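PDB 3ED5: putative HAD-hydrolase YfnB, which is a putative hydrolase of the haloacid dehalogenase superfamily that may act as a 5'-nucleotidase. Local coordinates for residues A[57-61]-A[157-161]. Residues are numbered along the deposited sequence; the frame is centred on the assembly and turned at random. Where two conformers were deposited one is given.
Sequences RAFEE and QKPMK. With FMT (formic acid), chain D; FMT (formic acid), chain C.
Gln157 takes the position with CG between its backbone N and carbonyl carbon and bends again at chi2, while Phe59 sets its ring anti to the backbone N (chi1 157°), and the two side chains run antiparallel past each other. Gln157 CG comes over one face of the Phe59 ring, shifted toward the rim, in a CH-pi contact 3.9 Å from the ring centroid; Gln157 CB touches Phe59 CZ at 3.4 Å. The amide, its plane 53° from that of the ring, passes on to the last turn of the helix. There Gln157 NE2 donates to Glu60 O (3.2 Å, N-H...O angle 156°), arriving from above the carbonyl plane and not on a lone pair. NE2 also donates to O1 of the chain D formic acid at 3.2 Å, a molecule probably left from the crystallisation liquor. Replacing Gln157 by an alanine would remove the amide and is likely to leave Glu60 O without this donor and one face of Phe59 less covered. The same carbonyl is lined by carbon: Pro159 CD, after a cis peptide bond, packs 3.7 Å from Glu60 O. Glu60 CG rests 3.5 Å from Lys158 O, and beyond it the carboxylate takes an N-H from Arg57 NH1 to OE1 at 2.9 Å, a salt bridge, and a hydrogen bond from Thr187. Lys158 instead sends its ammonium group away, to salt bridges with Asp189 and Asp13, the nucleophile by similarity, consistent with the lysine that HAD phosphatases use beside their nucleophile. The contact thus joins the C-terminal end of helix 42-60, in the helical cap, to the core-domain loop between strand 147-150 and helix 161-169, with helix 186-195 alongside Arg57, Glu60 and Pro159 and helix 66-80 against Phe59.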
loop_
_atom_site.group_PDB
_atom_site.type_symbol
_atom_site.label_atom_id
_atom_site.label_comp_id
_atom_site.label_asym_id
_atom_site.label_seq_id
_atom_site.Cartn_x
_atom_site.Cartn_y
_atom_site.Cartn_z
ATOM N N ARG A 57 11.936 -2.280 -0.688
ATOM C CA ARG A 57 12.166 -3.729 -0.632
ATOM C C ARG A 57 13.109 -4.093 0.510
ATOM O O ARG A 57 12.871 -5.074 1.222
ATOM C CB ARG A 57 12.715 -4.309 -1.951
ATOM C CG ARG A 57 11.630 -4.403 -3.031
ATOM C CD ARG A 57 10.580 -5.509 -2.691
ATOM N NE ARG A 57 11.237 -6.809 -2.702
ATOM C CZ ARG A 57 11.267 -7.667 -1.692
ATOM N NH1 ARG A 57 10.634 -7.416 -0.548
ATOM N NH2 ARG A 57 11.921 -8.810 -1.842
ATOM N N ALA A 58 14.181 -3.313 0.687
ATOM C CA ALA A 58 15.144 -3.576 1.783
ATOM C C ALA A 58 14.418 -3.498 3.136
ATOM O O ALA A 58 14.603 -4.374 4.012
ATOM C CB ALA A 58 16.344 -2.617 1.726
ATOM N N PHE A 59 13.527 -2.521 3.274
ATOM C CA PHE A 59 12.684 -2.435 4.496
ATOM C C PHE A 59 11.762 -3.654 4.672
ATOM O O PHE A 59 11.712 -4.235 5.767
ATOM C CB PHE A 59 11.926 -1.119 4.487
ATOM C CG PHE A 59 10.662 -1.104 5.319
ATOM C CD1 PHE A 59 10.708 -1.137 6.719
ATOM C CD2 PHE A 59 9.437 -0.987 4.684
ATOM C CE1 PHE A 59 9.523 -1.065 7.469
ATOM C CE2 PHE A 59 8.230 -0.915 5.424
ATOM C CZ PHE A 59 8.295 -0.961 6.823
ATOM N N GLU A 60 11.057 -4.055 3.612
ATOM C CA GLU A 60 10.220 -5.281 3.686
ATOM C C GLU A 60 11.032 -6.492 4.122
ATOM O O GLU A 60 10.541 -7.342 4.912
ATOM C CB GLU A 60 9.541 -5.584 2.347
ATOM C CG GLU A 60 8.436 -4.590 2.002
ATOM C CD GLU A 60 7.899 -4.744 0.577
ATOM O OE1 GLU A 60 8.255 -5.724 -0.131
ATOM O OE2 GLU A 60 7.107 -3.873 0.175
ATOM N N GLU A 61 12.276 -6.570 3.650
ATOM C CA GLU A 61 13.149 -7.710 3.920
ATOM C C GLU A 61 13.800 -7.661 5.298
ATOM O O GLU A 61 14.528 -8.589 5.679
ATOM C CB GLU A 61 14.268 -7.782 2.864
ATOM C CG GLU A 61 13.803 -8.149 1.473
ATOM C CD GLU A 61 14.789 -7.631 0.383
ATOM O OE1 GLU A 61 15.960 -7.277 0.696
ATOM O OE2 GLU A 61 14.387 -7.578 -0.798
ATOM N N GLN A 157 6.932 -5.651 9.631
ATOM C CA GLN A 157 6.280 -5.035 8.480
ATOM C C GLN A 157 5.844 -6.157 7.560
ATOM O O GLN A 157 6.444 -7.208 7.583
ATOM C CB GLN A 157 7.243 -4.050 7.743
ATOM C CG GLN A 157 8.527 -4.652 7.160
ATOM C CD GLN A 157 9.560 -5.087 8.194
ATOM O OE1 GLN A 157 9.729 -4.454 9.251
ATOM N NE2 GLN A 157 10.274 -6.196 7.898
ATOM N N LYS A 158 4.819 -5.928 6.745
ATOM C CA LYS A 158 4.518 -6.865 5.648
ATOM C C LYS A 158 5.790 -7.017 4.790
ATOM O O LYS A 158 6.480 -6.003 4.515
ATOM C CB LYS A 158 3.362 -6.376 4.758
ATOM C CG LYS A 158 2.055 -5.965 5.450
ATOM C CD LYS A 158 0.953 -5.665 4.362
ATOM C CE LYS A 158 1.171 -4.346 3.764
ATOM N NZ LYS A 158 0.071 -3.950 2.847
ATOM N N PRO A 159 6.122 -8.252 4.363
ATOM C CA PRO A 159 5.326 -9.497 4.447
ATOM C C PRO A 159 5.587 -10.389 5.676
ATOM O O PRO A 159 5.107 -11.548 5.724
ATOM C CB PRO A 159 5.791 -10.262 3.214
ATOM C CG PRO A 159 7.258 -9.957 3.183
ATOM C CD PRO A 159 7.297 -8.447 3.489
HETATM N N MSE A 160 6.340 -9.894 6.649
HETATM C CA MSE A 160 6.766 -10.722 7.803
HETATM C C MSE A 160 5.593 -11.387 8.508
HETATM O O MSE A 160 4.602 -10.732 8.829
HETATM C CB MSE A 160 7.564 -9.903 8.818
HETATM C CG MSE A 160 8.867 -9.307 8.251
HETATM SE SE MSE A 160 10.096 -10.633 7.437
HETATM C CE MSE A 160 9.553 -10.522 5.596
ATOM N N LYS A 161 5.729 -12.688 8.751
ATOM C CA LYS A 161 4.727 -13.441 9.508
ATOM C C LYS A 161 4.403 -12.748 10.839
ATOM O O LYS A 161 3.235 -12.691 11.242
ATOM C CB LYS A 161 5.177 -14.910 9.653
ATOM C CG LYS A 161 6.513 -15.131 10.391
ATOM C CD LYS A 161 6.977 -16.601 10.356
ATOM C CE LYS A 161 8.226 -16.844 11.228
ATOM N NZ LYS A 161 8.536 -18.310 11.294
HETATM C C FMT D . 12.031 -6.667 11.502
HETATM O O1 FMT D . 12.381 -6.476 10.302
HETATM O O2 FMT D . 11.616 -5.791 12.303
HETATM C C FMT C . 2.578 -2.119 1.734
HETATM O O1 FMT C . 3.392 -1.282 1.382
HETATM O O2 FMT C . 1.826 -1.854 2.671
#